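Local atomic coordinates of dihydropyrimidine amidohydrolase (Dictyostelium discoideum, PDB entry 2FTW), a protein that catalyses the reversible, zinc-dependent hydrolytic ring opening of dihydropyrimidines such as 5,6-dihydrouracil, the second step of reductive pyrimidine degradation. Residues I187-A192 with R383-Y388; H176-C181 with T241-V246; A88-G93 with N450-V455; I84-A89 with T95-F100; G15-D20 with S26-E31. All coordinates share one frame; numbering follows the deposited sequence. Where two conformers were deposited one is given.

Contact 1 of 5, residues I187-A192 with R383-Y388; sequences IAQVHA and RIFNIY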
# COMPACT_ATOMS: atom_id res chain seq x y z
N ILE A 187 0.39 -24.00 17.74
CA ILE A 187 0.87 -22.89 16.91
C ILE A 187 2.27 -23.20 16.37
O ILE A 187 3.11 -23.83 17.04
CB ILE A 187 0.84 -21.51 17.64
CG1 ILE A 187 1.06 -20.37 16.64
CG2 ILE A 187 1.88 -21.45 18.76
CD1 ILE A 187 0.43 -19.03 17.05
N ALA A 188 2.50 -22.76 15.13
CA ALA A 188 3.76 -22.94 14.44
C ALA A 188 4.56 -21.64 14.47
O ALA A 188 4.17 -20.63 13.83
CB ALA A 188 3.50 -23.35 13.01
N GLN A 189 5.66 -21.65 15.21
CA GLN A 189 6.58 -20.51 15.26
C GLN A 189 7.68 -20.59 14.19
O GLN A 189 8.13 -21.67 13.84
CB GLN A 189 7.23 -20.42 16.64
CG GLN A 189 6.28 -20.12 17.77
CD GLN A 189 6.94 -20.32 19.12
OE1 GLN A 189 7.39 -21.42 19.46
NE2 GLN A 189 7.01 -19.26 19.89
N VAL A 190 8.15 -19.45 13.72
CA VAL A 190 9.15 -19.43 12.64
C VAL A 190 10.25 -18.38 12.90
O VAL A 190 9.95 -17.20 13.12
CB VAL A 190 8.45 -19.18 11.27
CG1 VAL A 190 9.43 -19.34 10.12
CG2 VAL A 190 7.27 -20.13 11.07
N HIS A 191 11.52 -18.82 12.90
CA HIS A 191 12.66 -17.89 12.76
C HIS A 191 12.82 -17.65 11.27
O HIS A 191 13.36 -18.49 10.56
CB HIS A 191 13.96 -18.43 13.37
CG HIS A 191 15.16 -17.53 13.18
ND1 HIS A 191 16.03 -17.22 14.20
CD2 HIS A 191 15.65 -16.89 12.08
CE1 HIS A 191 16.99 -16.42 13.76
NE2 HIS A 191 16.77 -16.20 12.47
N ALA A 192 12.38 -16.49 10.80
CA ALA A 192 12.22 -16.23 9.36
C ALA A 192 13.31 -15.31 8.73
O ALA A 192 13.16 -14.09 8.68
CB ALA A 192 10.85 -15.67 9.11
N ARG A 383 -3.43 -15.28 25.66
CA ARG A 383 -4.45 -15.82 24.76
C ARG A 383 -3.81 -16.62 23.62
O ARG A 383 -4.29 -17.69 23.28
CB ARG A 383 -5.32 -14.69 24.21
CG ARG A 383 -6.27 -14.14 25.23
CD ARG A 383 -7.22 -13.13 24.64
NE ARG A 383 -6.54 -11.86 24.40
CZ ARG A 383 -6.74 -10.73 25.08
NH1 ARG A 383 -7.61 -10.65 26.07
NH2 ARG A 383 -6.05 -9.65 24.74
N ILE A 384 -2.72 -16.12 23.06
CA ILE A 384 -2.06 -16.79 21.95
C ILE A 384 -1.49 -18.14 22.36
O ILE A 384 -1.60 -19.11 21.60
CB ILE A 384 -0.97 -15.90 21.29
CG1 ILE A 384 -1.61 -14.76 20.50
CG2 ILE A 384 -0.06 -16.74 20.33
CD1 ILE A 384 -0.61 -13.64 20.09
N PHE A 385 -0.89 -18.22 23.55
CA PHE A 385 -0.30 -19.47 24.04
C PHE A 385 -1.23 -20.20 25.01
O PHE A 385 -0.82 -21.13 25.70
CB PHE A 385 1.09 -19.21 24.62
CG PHE A 385 2.08 -18.73 23.59
CD1 PHE A 385 2.60 -19.62 22.66
CD2 PHE A 385 2.40 -17.38 23.48
CE1 PHE A 385 3.48 -19.18 21.65
CE2 PHE A 385 3.29 -16.92 22.49
CZ PHE A 385 3.83 -17.82 21.57
N ASN A 386 -2.48 -19.77 25.07
CA ASN A 386 -3.58 -20.49 25.74
C ASN A 386 -3.41 -20.67 27.24
O ASN A 386 -3.53 -21.76 27.76
CB ASN A 386 -3.85 -21.84 25.07
CG ASN A 386 -5.27 -22.33 25.33
OD1 ASN A 386 -6.13 -21.54 25.73
ND2 ASN A 386 -5.52 -23.61 25.11
N ILE A 387 -3.12 -19.57 27.92
CA ILE A 387 -2.99 -19.54 29.38
C ILE A 387 -3.76 -18.34 29.95
O ILE A 387 -3.51 -17.90 31.07
CB ILE A 387 -1.50 -19.54 29.80
CG1 ILE A 387 -0.78 -18.30 29.23
CG2 ILE A 387 -0.84 -20.84 29.35
CD1 ILE A 387 0.71 -18.35 29.24
N TYR A 388 -4.70 -17.83 29.15
CA TYR A 388 -5.64 -16.78 29.55
C TYR A 388 -6.96 -17.43 30.00
O TYR A 388 -7.40 -18.41 29.41
CB TYR A 388 -5.87 -15.87 28.35
CG TYR A 388 -6.76 -14.65 28.54
CD1 TYR A 388 -6.23 -13.45 29.01
CD2 TYR A 388 -8.11 -14.69 28.21
CE1 TYR A 388 -7.03 -12.32 29.16
CE2 TYR A 388 -8.92 -13.56 28.36
CZ TYR A 388 -8.38 -12.38 28.83
OH TYR A 388 -9.18 -11.27 28.97

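Contact 2 of 5, residues H176-C181 with T241-V246; sequences HIFKRC and TPVYIV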
# COMPACT_ATOMS: atom_id res chain seq x y z
N HIS A 176 5.18 -29.92 5.87
CA HIS A 176 4.78 -31.06 6.70
C HIS A 176 4.80 -30.82 8.22
O HIS A 176 4.00 -31.40 8.97
CB HIS A 176 5.63 -32.28 6.32
CG HIS A 176 5.27 -32.85 4.99
ND1 HIS A 176 6.11 -32.79 3.90
CD2 HIS A 176 4.13 -33.42 4.55
CE1 HIS A 176 5.51 -33.33 2.85
NE2 HIS A 176 4.31 -33.73 3.22
N ILE A 177 5.72 -29.99 8.68
CA ILE A 177 5.78 -29.57 10.09
C ILE A 177 4.52 -28.77 10.48
O ILE A 177 3.96 -28.97 11.57
CB ILE A 177 7.07 -28.74 10.36
CG1 ILE A 177 8.30 -29.65 10.24
CG2 ILE A 177 7.02 -28.10 11.73
CD1 ILE A 177 9.65 -28.90 10.15
N PHE A 178 4.09 -27.88 9.59
CA PHE A 178 2.90 -27.08 9.80
C PHE A 178 1.62 -27.93 9.76
O PHE A 178 0.67 -27.65 10.49
CB PHE A 178 2.78 -25.97 8.73
CG PHE A 178 3.76 -24.82 8.89
CD1 PHE A 178 4.62 -24.71 9.98
CD2 PHE A 178 3.77 -23.80 7.92
CE1 PHE A 178 5.51 -23.61 10.07
CE2 PHE A 178 4.64 -22.73 8.01
CZ PHE A 178 5.51 -22.62 9.10
N LYS A 179 1.57 -28.93 8.89
CA LYS A 179 0.42 -29.86 8.86
C LYS A 179 0.33 -30.63 10.16
O LYS A 179 -0.75 -30.91 10.63
CB LYS A 179 0.55 -30.86 7.72
CG LYS A 179 0.32 -30.28 6.37
CD LYS A 179 0.70 -31.29 5.31
CE LYS A 179 -0.40 -32.30 5.05
NZ LYS A 179 0.10 -33.32 4.08
N ARG A 180 1.48 -30.97 10.72
CA ARG A 180 1.54 -31.72 11.97
C ARG A 180 1.11 -30.83 13.12
O ARG A 180 0.33 -31.23 13.99
CB ARG A 180 2.96 -32.26 12.19
CG ARG A 180 3.12 -33.19 13.39
CD ARG A 180 2.11 -34.34 13.37
NE ARG A 180 2.43 -35.30 14.42
CZ ARG A 180 1.62 -36.27 14.83
NH1 ARG A 180 0.42 -36.43 14.28
NH2 ARG A 180 2.02 -37.08 15.81
N CYS A 181 1.58 -29.59 13.10
CA CYS A 181 1.10 -28.59 14.05
C CYS A 181 -0.42 -28.44 13.99
O CYS A 181 -1.09 -28.42 15.03
CB CYS A 181 1.77 -27.25 13.80
SG CYS A 181 3.44 -27.14 14.50
N THR A 241 -3.44 -23.02 9.02
CA THR A 241 -3.11 -23.23 10.43
C THR A 241 -2.41 -21.96 10.94
O THR A 241 -1.75 -21.27 10.16
CB THR A 241 -2.21 -24.51 10.63
OG1 THR A 241 -2.15 -24.90 12.02
CG2 THR A 241 -0.78 -24.30 10.11
N PRO A 242 -2.55 -21.65 12.23
CA PRO A 242 -1.91 -20.43 12.76
C PRO A 242 -0.38 -20.45 12.75
O PRO A 242 0.22 -21.43 13.17
CB PRO A 242 -2.44 -20.33 14.20
CG PRO A 242 -2.96 -21.68 14.52
CD PRO A 242 -3.35 -22.34 13.26
N VAL A 243 0.24 -19.37 12.24
CA VAL A 243 1.69 -19.20 12.27
C VAL A 243 2.09 -17.95 13.09
O VAL A 243 1.34 -16.98 13.16
CB VAL A 243 2.27 -19.14 10.81
CG1 VAL A 243 1.82 -17.89 10.08
CG2 VAL A 243 3.79 -19.24 10.81
N TYR A 244 3.28 -17.97 13.68
CA TYR A 244 3.73 -16.93 14.65
C TYR A 244 5.16 -16.56 14.32
O TYR A 244 6.06 -17.40 14.39
CB TYR A 244 3.61 -17.49 16.07
CG TYR A 244 4.01 -16.61 17.27
CD1 TYR A 244 5.35 -16.41 17.59
CD2 TYR A 244 3.05 -16.03 18.10
CE1 TYR A 244 5.74 -15.63 18.70
CE2 TYR A 244 3.43 -15.25 19.25
CZ TYR A 244 4.78 -15.05 19.53
OH TYR A 244 5.21 -14.30 20.64
N ILE A 245 5.38 -15.31 13.91
CA ILE A 245 6.70 -14.85 13.52
C ILE A 245 7.46 -14.26 14.73
O ILE A 245 7.11 -13.22 15.23
CB ILE A 245 6.63 -13.78 12.40
CG1 ILE A 245 5.62 -14.18 11.30
CG2 ILE A 245 8.00 -13.56 11.83
CD1 ILE A 245 5.97 -15.46 10.55
N VAL A 246 8.49 -14.97 15.16
CA VAL A 246 9.28 -14.58 16.34
C VAL A 246 10.29 -13.50 15.96
O VAL A 246 10.69 -13.41 14.79
CB VAL A 246 10.03 -15.79 16.98
CG1 VAL A 246 9.10 -16.98 17.19
CG2 VAL A 246 11.22 -16.21 16.14

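Contact 3 of 5, residues A88-G93 with N450-V455; sequences AAVAGG and NKLSCV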
# COMPACT_ATOMS: atom_id res chain seq x y z
N ALA A 88 15.74 -11.10 37.45
CA ALA A 88 15.75 -9.94 36.58
C ALA A 88 14.36 -9.69 35.99
O ALA A 88 13.91 -8.54 35.90
CB ALA A 88 16.77 -10.12 35.48
N ALA A 89 13.67 -10.76 35.61
CA ALA A 89 12.32 -10.61 35.06
C ALA A 89 11.42 -9.85 36.02
O ALA A 89 10.84 -8.83 35.63
CB ALA A 89 11.75 -11.96 34.74
N VAL A 90 11.30 -10.33 37.26
CA VAL A 90 10.38 -9.74 38.24
C VAL A 90 10.77 -8.32 38.70
O VAL A 90 9.91 -7.50 39.02
CB VAL A 90 10.11 -10.64 39.48
CG1 VAL A 90 9.44 -11.95 39.07
CG2 VAL A 90 11.38 -10.88 40.30
N ALA A 91 12.06 -8.04 38.72
CA ALA A 91 12.55 -6.69 38.96
C ALA A 91 12.08 -5.72 37.89
O ALA A 91 12.09 -4.51 38.12
CB ALA A 91 14.08 -6.68 39.03
N GLY A 92 11.71 -6.25 36.72
CA GLY A 92 11.16 -5.45 35.62
C GLY A 92 9.67 -5.60 35.36
O GLY A 92 9.17 -5.06 34.37
N GLY A 93 8.95 -6.32 36.22
CA GLY A 93 7.49 -6.45 36.10
C GLY A 93 6.98 -7.67 35.34
O GLY A 93 5.77 -7.81 35.10
N ASN A 450 12.95 -1.36 45.77
CA ASN A 450 14.19 -1.58 45.00
C ASN A 450 15.02 -2.82 45.41
O ASN A 450 16.23 -2.85 45.18
CB ASN A 450 15.06 -0.31 45.04
CG ASN A 450 15.90 -0.12 43.78
OD1 ASN A 450 15.44 -0.40 42.66
ND2 ASN A 450 17.13 0.39 43.95
N LYS A 451 14.38 -3.84 46.00
CA LYS A 451 15.09 -5.05 46.43
C LYS A 451 14.34 -6.34 46.09
O LYS A 451 13.12 -6.37 46.08
CB LYS A 451 15.37 -4.99 47.95
CG LYS A 451 16.13 -3.74 48.41
CD LYS A 451 17.56 -3.66 47.82
CE LYS A 451 18.04 -2.21 47.66
NZ LYS A 451 19.16 -2.10 46.67
N LEU A 452 15.10 -7.41 45.82
CA LEU A 452 14.51 -8.73 45.52
C LEU A 452 14.26 -9.51 46.80
O LEU A 452 15.03 -9.43 47.75
CB LEU A 452 15.42 -9.55 44.59
CG LEU A 452 15.53 -9.05 43.13
CD1 LEU A 452 16.82 -9.51 42.46
CD2 LEU A 452 14.32 -9.49 42.30
N SER A 453 13.14 -10.23 46.83
CA SER A 453 12.81 -11.17 47.89
C SER A 453 12.23 -12.42 47.23
O SER A 453 11.12 -12.85 47.53
CB SER A 453 11.85 -10.54 48.91
OG SER A 453 10.71 -9.94 48.29
N CYS A 454 13.00 -12.99 46.31
CA CYS A 454 12.59 -14.19 45.59
C CYS A 454 12.82 -15.45 46.41
O CYS A 454 13.57 -15.45 47.39
CB CYS A 454 13.36 -14.32 44.28
SG CYS A 454 13.01 -13.03 43.09
N VAL A 455 12.14 -16.53 46.01
CA VAL A 455 12.45 -17.87 46.50
C VAL A 455 12.79 -18.79 45.30
O VAL A 455 11.95 -19.06 44.44
CB VAL A 455 11.31 -18.43 47.37
CG1 VAL A 455 11.51 -19.93 47.68
CG2 VAL A 455 11.22 -17.63 48.67

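Contact 4 of 5, residues I84-A89 with T95-F100; sequences IGTQAA and TFIIDF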
# COMPACT_ATOMS: atom_id res chain seq x y z
N ILE A 84 18.78 -16.43 38.22
CA ILE A 84 19.16 -15.02 38.02
C ILE A 84 18.26 -14.37 36.99
O ILE A 84 17.90 -13.20 37.07
CB ILE A 84 20.60 -14.91 37.44
CG1 ILE A 84 21.64 -15.62 38.33
CG2 ILE A 84 20.99 -13.44 37.24
CD1 ILE A 84 22.84 -16.13 37.55
N GLY A 85 17.96 -15.14 35.93
CA GLY A 85 17.11 -14.67 34.85
C GLY A 85 15.71 -14.30 35.30
O GLY A 85 15.21 -13.25 34.91
N THR A 86 15.07 -15.16 36.09
CA THR A 86 13.73 -14.86 36.61
C THR A 86 13.74 -13.79 37.71
O THR A 86 12.72 -13.11 37.93
CB THR A 86 13.00 -16.13 37.14
OG1 THR A 86 13.91 -16.95 37.88
CG2 THR A 86 12.44 -16.93 35.99
N GLN A 87 14.88 -13.60 38.38
CA GLN A 87 15.04 -12.48 39.31
C GLN A 87 14.99 -11.17 38.55
O GLN A 87 14.30 -10.24 38.94
CB GLN A 87 16.35 -12.55 40.08
CG GLN A 87 16.41 -13.63 41.14
CD GLN A 87 17.77 -13.70 41.83
OE1 GLN A 87 18.56 -12.77 41.75
NE2 GLN A 87 18.05 -14.82 42.50
N ALA A 88 15.74 -11.10 37.45
CA ALA A 88 15.75 -9.94 36.58
C ALA A 88 14.36 -9.69 35.99
O ALA A 88 13.91 -8.54 35.90
CB ALA A 88 16.77 -10.12 35.48
N ALA A 89 13.67 -10.76 35.61
CA ALA A 89 12.32 -10.61 35.06
C ALA A 89 11.42 -9.85 36.02
O ALA A 89 10.84 -8.83 35.63
CB ALA A 89 11.75 -11.96 34.74
N THR A 95 6.38 -11.63 35.19
CA THR A 95 6.15 -12.73 36.11
C THR A 95 5.92 -14.09 35.44
O THR A 95 5.56 -15.06 36.10
CB THR A 95 4.96 -12.43 37.05
OG1 THR A 95 3.76 -12.24 36.29
CG2 THR A 95 5.25 -11.18 37.90
N PHE A 96 6.16 -14.17 34.13
CA PHE A 96 5.97 -15.40 33.37
C PHE A 96 6.87 -15.36 32.16
O PHE A 96 6.87 -14.40 31.41
CB PHE A 96 4.51 -15.55 32.92
CG PHE A 96 4.16 -16.95 32.49
CD1 PHE A 96 3.87 -17.91 33.43
CD2 PHE A 96 4.13 -17.30 31.15
CE1 PHE A 96 3.54 -19.20 33.05
CE2 PHE A 96 3.81 -18.59 30.75
CZ PHE A 96 3.51 -19.54 31.70
N ILE A 97 7.68 -16.40 32.00
CA ILE A 97 8.57 -16.51 30.86
C ILE A 97 8.24 -17.78 30.12
O ILE A 97 7.85 -18.78 30.73
CB ILE A 97 10.09 -16.48 31.25
CG1 ILE A 97 10.45 -17.59 32.24
CG2 ILE A 97 10.48 -15.12 31.83
CD1 ILE A 97 11.19 -18.76 31.63
N ILE A 98 8.34 -17.74 28.79
CA ILE A 98 8.29 -18.95 27.99
C ILE A 98 9.63 -19.10 27.29
O ILE A 98 10.06 -18.22 26.56
CB ILE A 98 7.11 -19.00 27.02
CG1 ILE A 98 5.83 -18.52 27.73
CG2 ILE A 98 6.92 -20.43 26.50
CD1 ILE A 98 4.58 -18.50 26.85
N ASP A 99 10.31 -20.21 27.59
CA ASP A 99 11.65 -20.50 27.12
C ASP A 99 11.56 -21.57 26.05
O ASP A 99 10.54 -22.27 25.94
CB ASP A 99 12.50 -21.00 28.29
CG ASP A 99 13.98 -20.72 28.10
OD1 ASP A 99 14.45 -19.59 28.44
OD2 ASP A 99 14.69 -21.65 27.65
N PHE A 100 12.62 -21.67 25.25
CA PHE A 100 12.70 -22.60 24.14
C PHE A 100 13.59 -23.82 24.46
O PHE A 100 14.75 -23.67 24.84
CB PHE A 100 13.27 -21.91 22.88
CG PHE A 100 12.29 -21.03 22.16
CD1 PHE A 100 12.16 -19.68 22.50
CD2 PHE A 100 11.52 -21.53 21.12
CE1 PHE A 100 11.26 -18.84 21.83
CE2 PHE A 100 10.61 -20.69 20.44
CZ PHE A 100 10.48 -19.35 20.79

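Contact 5 of 5, residues G15-D20 with S26-E31; sequences GTVVND and SDVLVE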
# COMPACT_ATOMS: atom_id res chain seq x y z
N GLY A 15 -5.03 1.71 44.35
CA GLY A 15 -4.54 1.82 42.98
C GLY A 15 -5.60 1.66 41.90
O GLY A 15 -6.78 1.44 42.18
N THR A 16 -5.16 1.76 40.65
CA THR A 16 -6.02 1.59 39.49
C THR A 16 -5.69 0.26 38.82
O THR A 16 -4.56 0.01 38.44
CB THR A 16 -5.83 2.73 38.47
OG1 THR A 16 -6.02 3.98 39.14
CG2 THR A 16 -6.85 2.63 37.30
N VAL A 17 -6.69 -0.60 38.68
CA VAL A 17 -6.54 -1.83 37.92
C VAL A 17 -6.53 -1.48 36.42
O VAL A 17 -7.33 -0.67 35.96
CB VAL A 17 -7.68 -2.81 38.24
CG1 VAL A 17 -7.63 -4.02 37.34
CG2 VAL A 17 -7.63 -3.22 39.73
N VAL A 18 -5.61 -2.08 35.68
CA VAL A 18 -5.53 -1.88 34.23
C VAL A 18 -5.47 -3.23 33.57
O VAL A 18 -4.50 -3.97 33.71
CB VAL A 18 -4.29 -1.10 33.75
CG1 VAL A 18 -4.38 -0.86 32.22
CG2 VAL A 18 -4.15 0.19 34.46
N ASN A 19 -6.54 -3.55 32.86
CA ASN A 19 -6.61 -4.72 32.02
C ASN A 19 -6.55 -4.22 30.58
O ASN A 19 -6.45 -3.02 30.35
CB ASN A 19 -7.89 -5.48 32.31
CG ASN A 19 -7.72 -6.50 33.42
OD1 ASN A 19 -6.69 -7.19 33.49
ND2 ASN A 19 -8.73 -6.62 34.28
N ASP A 20 -6.58 -5.13 29.62
CA ASP A 20 -6.48 -4.66 28.24
C ASP A 20 -7.82 -4.17 27.67
O ASP A 20 -7.85 -3.68 26.52
CB ASP A 20 -5.83 -5.73 27.35
CG ASP A 20 -6.76 -6.86 27.01
OD1 ASP A 20 -7.47 -7.37 27.90
OD2 ASP A 20 -6.80 -7.24 25.82
N SER A 26 -9.81 0.24 41.83
CA SER A 26 -10.29 -0.84 42.71
C SER A 26 -9.18 -1.42 43.60
O SER A 26 -8.01 -1.46 43.22
CB SER A 26 -10.94 -1.97 41.90
OG SER A 26 -12.35 -1.84 41.84
N ASP A 27 -9.57 -1.89 44.78
CA ASP A 27 -8.66 -2.67 45.61
C ASP A 27 -8.74 -4.14 45.20
O ASP A 27 -9.80 -4.61 44.77
CB ASP A 27 -8.99 -2.50 47.10
CG ASP A 27 -8.96 -1.06 47.52
OD1 ASP A 27 -8.37 -0.21 46.79
OD2 ASP A 27 -9.53 -0.75 48.59
N VAL A 28 -7.62 -4.84 45.33
CA VAL A 28 -7.51 -6.24 44.93
C VAL A 28 -7.02 -7.10 46.11
O VAL A 28 -6.00 -6.81 46.72
CB VAL A 28 -6.56 -6.41 43.71
CG1 VAL A 28 -6.36 -7.89 43.35
CG2 VAL A 28 -7.10 -5.65 42.50
N LEU A 29 -7.78 -8.15 46.41
CA LEU A 29 -7.41 -9.13 47.42
C LEU A 29 -6.97 -10.45 46.77
O LEU A 29 -7.64 -10.99 45.89
CB LEU A 29 -8.59 -9.35 48.37
CG LEU A 29 -8.53 -10.49 49.39
CD1 LEU A 29 -7.53 -10.18 50.50
CD2 LEU A 29 -9.92 -10.73 49.95
N VAL A 30 -5.83 -10.95 47.21
CA VAL A 30 -5.32 -12.24 46.75
C VAL A 30 -5.30 -13.16 47.95
O VAL A 30 -4.81 -12.77 49.02
CB VAL A 30 -3.88 -12.13 46.19
CG1 VAL A 30 -3.34 -13.49 45.76
CG2 VAL A 30 -3.85 -11.14 45.02
N GLU A 31 -5.84 -14.36 47.77
CA GLU A 31 -5.82 -15.37 48.80
C GLU A 31 -5.31 -16.69 48.22
O GLU A 31 -5.64 -17.05 47.09
CB GLU A 31 -7.21 -15.53 49.44
CG GLU A 31 -7.28 -16.62 50.48
CD GLU A 31 -8.29 -16.33 51.58
OE1 GLU A 31 -9.51 -16.57 51.35
OE2 GLU A 31 -7.86 -15.88 52.67
O HOH W 1 -5.63 -0.97 44.35
O HOH W 2 -8.36 1.74 44.77

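Contact 1 of 5, residues I187-A192 with R383-Y388
Ile187 and Phe385 meet because their first torsions send them into the same space. In Ile187, CG1 lies opposite the backbone N (chi1 -168°), which carries CD1 toward the helix end and leaves CG2 for the aromatic ring. Phe385 has CG beside its own backbone N (chi1 -64°), and this swings the ring back to the strand. CG2 of Ile187 comes within 4.0 Å of CE1 of Phe385, the two side chains crossing at about a right angle. The other branch, CD1 of Ile187, touches CG2 of Ile384, also at 4.0 Å. That same CG2 of Ile384 sits over one face of the Phe385 ring, offset toward the rim. Gln189, extended beyond CG, brings its amide to the ring: NE2 of Gln189 lies 3.9 Å from CZ of Phe385, with amide and ring planes 66° apart. Tyr244 meets the same ring edge-to-face, and His131 packs on it too.

Phe385 is the first residue beyond helix 370-384, which ends in a Schellman motif with Asn386 at positive phi. Strand 188-190 belongs to the (beta/alpha)8 barrel, and just beyond it His191 binds zinc through ND1, while its NE2 is hydrogen-bonded to Glu193. The touching residues are all buried, and the contact between them is dispersive, the amide of Gln189 adding a polar group against the ring. Van der Waals fit therefore holds the ring, with one amide against it, in the buried layer beside the zinc-bearing end of the strand.

Contact 2 of 5, residues H176-C181 with T241-V246
Phe178 and Thr241 make the close part of this contact. The methyl CG2 of Thr241 lies 3.7 Å from the carbonyl O of Phe178 and 4.2 Å from CB of Phe178, reaching the helix backbone and the root of the aromatic side chain at once. It does so because OG1 takes the place opposite the backbone N (chi1 -166°), which turns the methyl to the helix. Farther along, CZ of Phe178 reaches CG2 of Val243 at 4.2 Å, the methyl coming obliquely to the ring. Cys181, one turn on, makes a more distant approach, its carbonyl carbon 4.4 Å from OG1 of Thr241.

All four of these residues are buried, and Ala188, Val190, Ile235 and Ala236 add to the packing round Phe178. The opposite character appears on the outer side of the helix. Lys179 is exposed and points away from the strand, while the partly exposed Arg180 forms salt bridges with Glu146 and Glu183. His176 packs on Glu200 of a neighbouring subunit. Such an amphipathic helix, its apolar side laid over adjacent parallel strands 188-190 and 243-245, is typical of the outer helical layer of a (beta/alpha)8 barrel.

Contact 3 of 5, residues A88-G93 with N450-V455
Val90 meets Leu452 and Cys454 where a barrel helix closing in a Schellman motif packs against a short beta strand. Helix 82-91 belongs to the (beta/alpha)8 barrel; strand 451-452 pairs antiparallel with 444-448 in the region probably forming part of the enzyme's beta-sandwich.

The three main side chains converge. CB of Val90 is directed toward the strand, and its CG2 methyl does all the touching. Leu452 sets off along the side of the helix, but with CG beside its backbone N (chi1 -70°) it bends over so that CD2 comes to 3.8 Å from CG2 of Val90, the two chains meeting at a slant. Cys454 points toward the helix and sets SG 3.9 Å from the same CG2 of Val90. The CD2 methyl of Leu452 also leans on CB of Ala91, at 4.3 Å, and on the carbonyl O of Gln87 one turn earlier. Leu452 thus lies over the side of the final helical turn and remains partly exposed, and Trp447 touches both Leu452 and Ala91, whereas Val90 is buried and also touches Val446.

The helix ends just after Ala91. Gly93, at a positive phi of 95° that suits a residue without a side chain, donates its N to O of Val90 at 3.2 Å, and Thr439 OG1 is hydrogen-bonded to that carbonyl as well. The apolar cluster itself closes into a nearly equilateral triangle, since SG of Cys454 and CD2 of Leu452 lie 3.9 Å from one another, each in touch with CG2 of Val90.

Contact 4 of 5, residues I84-A89 with T95-F100
A beta-alpha-beta crossover of the barrel joins the parallel strands 57-64 and 94-101 through helix 82-91, and the packing of Ile97 on Thr86 and Ala89 is where that helix lies on the second strand. Ile97 points at the helix and divides its branches between two residues. CG1 of Ile97, placed between the backbone N and the carbonyl carbon (chi1 58°), faces CG2 of Thr86 at 4.3 Å. CG2 of Ile97 turns to CB of Ala89, at 4.5 Å. The chains are nearest at the turn, with CA of Ala89 6.6 Å from CA of Thr95, and diverge from there.

Thr86 uses its two branches differently: the methyl meets Ile97, while OG1 is hydrogen-bonded to O of Phe82 in the preceding turn and to ND2 of Asn125. Phe96 points away from the helix, and Phe100, farther along the strand, packs against the zinc ligands His66 and His68. The contact thus combines loose packing, methyl to methylene at Thr86 and methyl to methyl at Ala89, with a hydroxyl satisfied by the helix's own carbonyl of Phe82 and by the amide of Asn125, giving a buried apolar seam behind a strand whose far end reaches the metal site.

Contact 5 of 5, residues G15-D20 with S26-E31
The carbonyl O of Gly15 accepts the N-H of Ser26 at 3.3 Å with an angle of 148° at the hydrogen, a long backbone bond across the contact. Beside it, CG2 of Val17 meets CG2 of Val28 at 3.7 Å, the two valine side chains crossing at about a right angle. The same CG2 of Val17 lies 3.9 Å from O of Ser26. In both valines CG1 stands opposite the backbone N, which leaves CG2 for the partner.

Two waters complete the first shell. One accepts from N of Gly15 at 2.7 Å and donates to O of Ser26 at 2.7 Å. The second donates to O of Gly15 at 3.0 Å and to OD1 of Asp27 at 2.8 Å. Asp27 is in turn set by N of Asn14 at OD1, and by N of Ile42 and the salt bridge to Lys13 at OD2. Ile394 packs on both valines, Leu58 on Val28.

The two segments lie in different sheets, strand 16-18 with 23-25 and 57-64, strand 27-31 with 10-13 and 34-39. Where these sheets part, Gly15 N and Ser26 O each use a water, Gly15 O is shared between Ser26 N and a water, and the donors round Asp27 would be expected to keep its carboxylate ionised.

Contact 5 closes first along the chain, before contacts 3 and 4 open; contacts 1 and 2 follow, with alternating segments, both inside the long loop closed by contact 3. Contacts 3 and 4 share helix 82-91, Ala88 and Ala89, with centres about 10 Å apart. Contacts 1 and 2, centres about 9 Å apart, meet on neighbouring strands 188-190 and 243-245. Contact 1 also touches contact 4, where Phe385 packs on Ile98, and contact 5, through the salt bridge between Arg383 and Asp20. Contacts 2 and 3 lie on opposite sides of the chain's centre, their own centres about 35 Å apart. Barrel packing round the zinc site is thus tied outward to the beta-rich terminal regions.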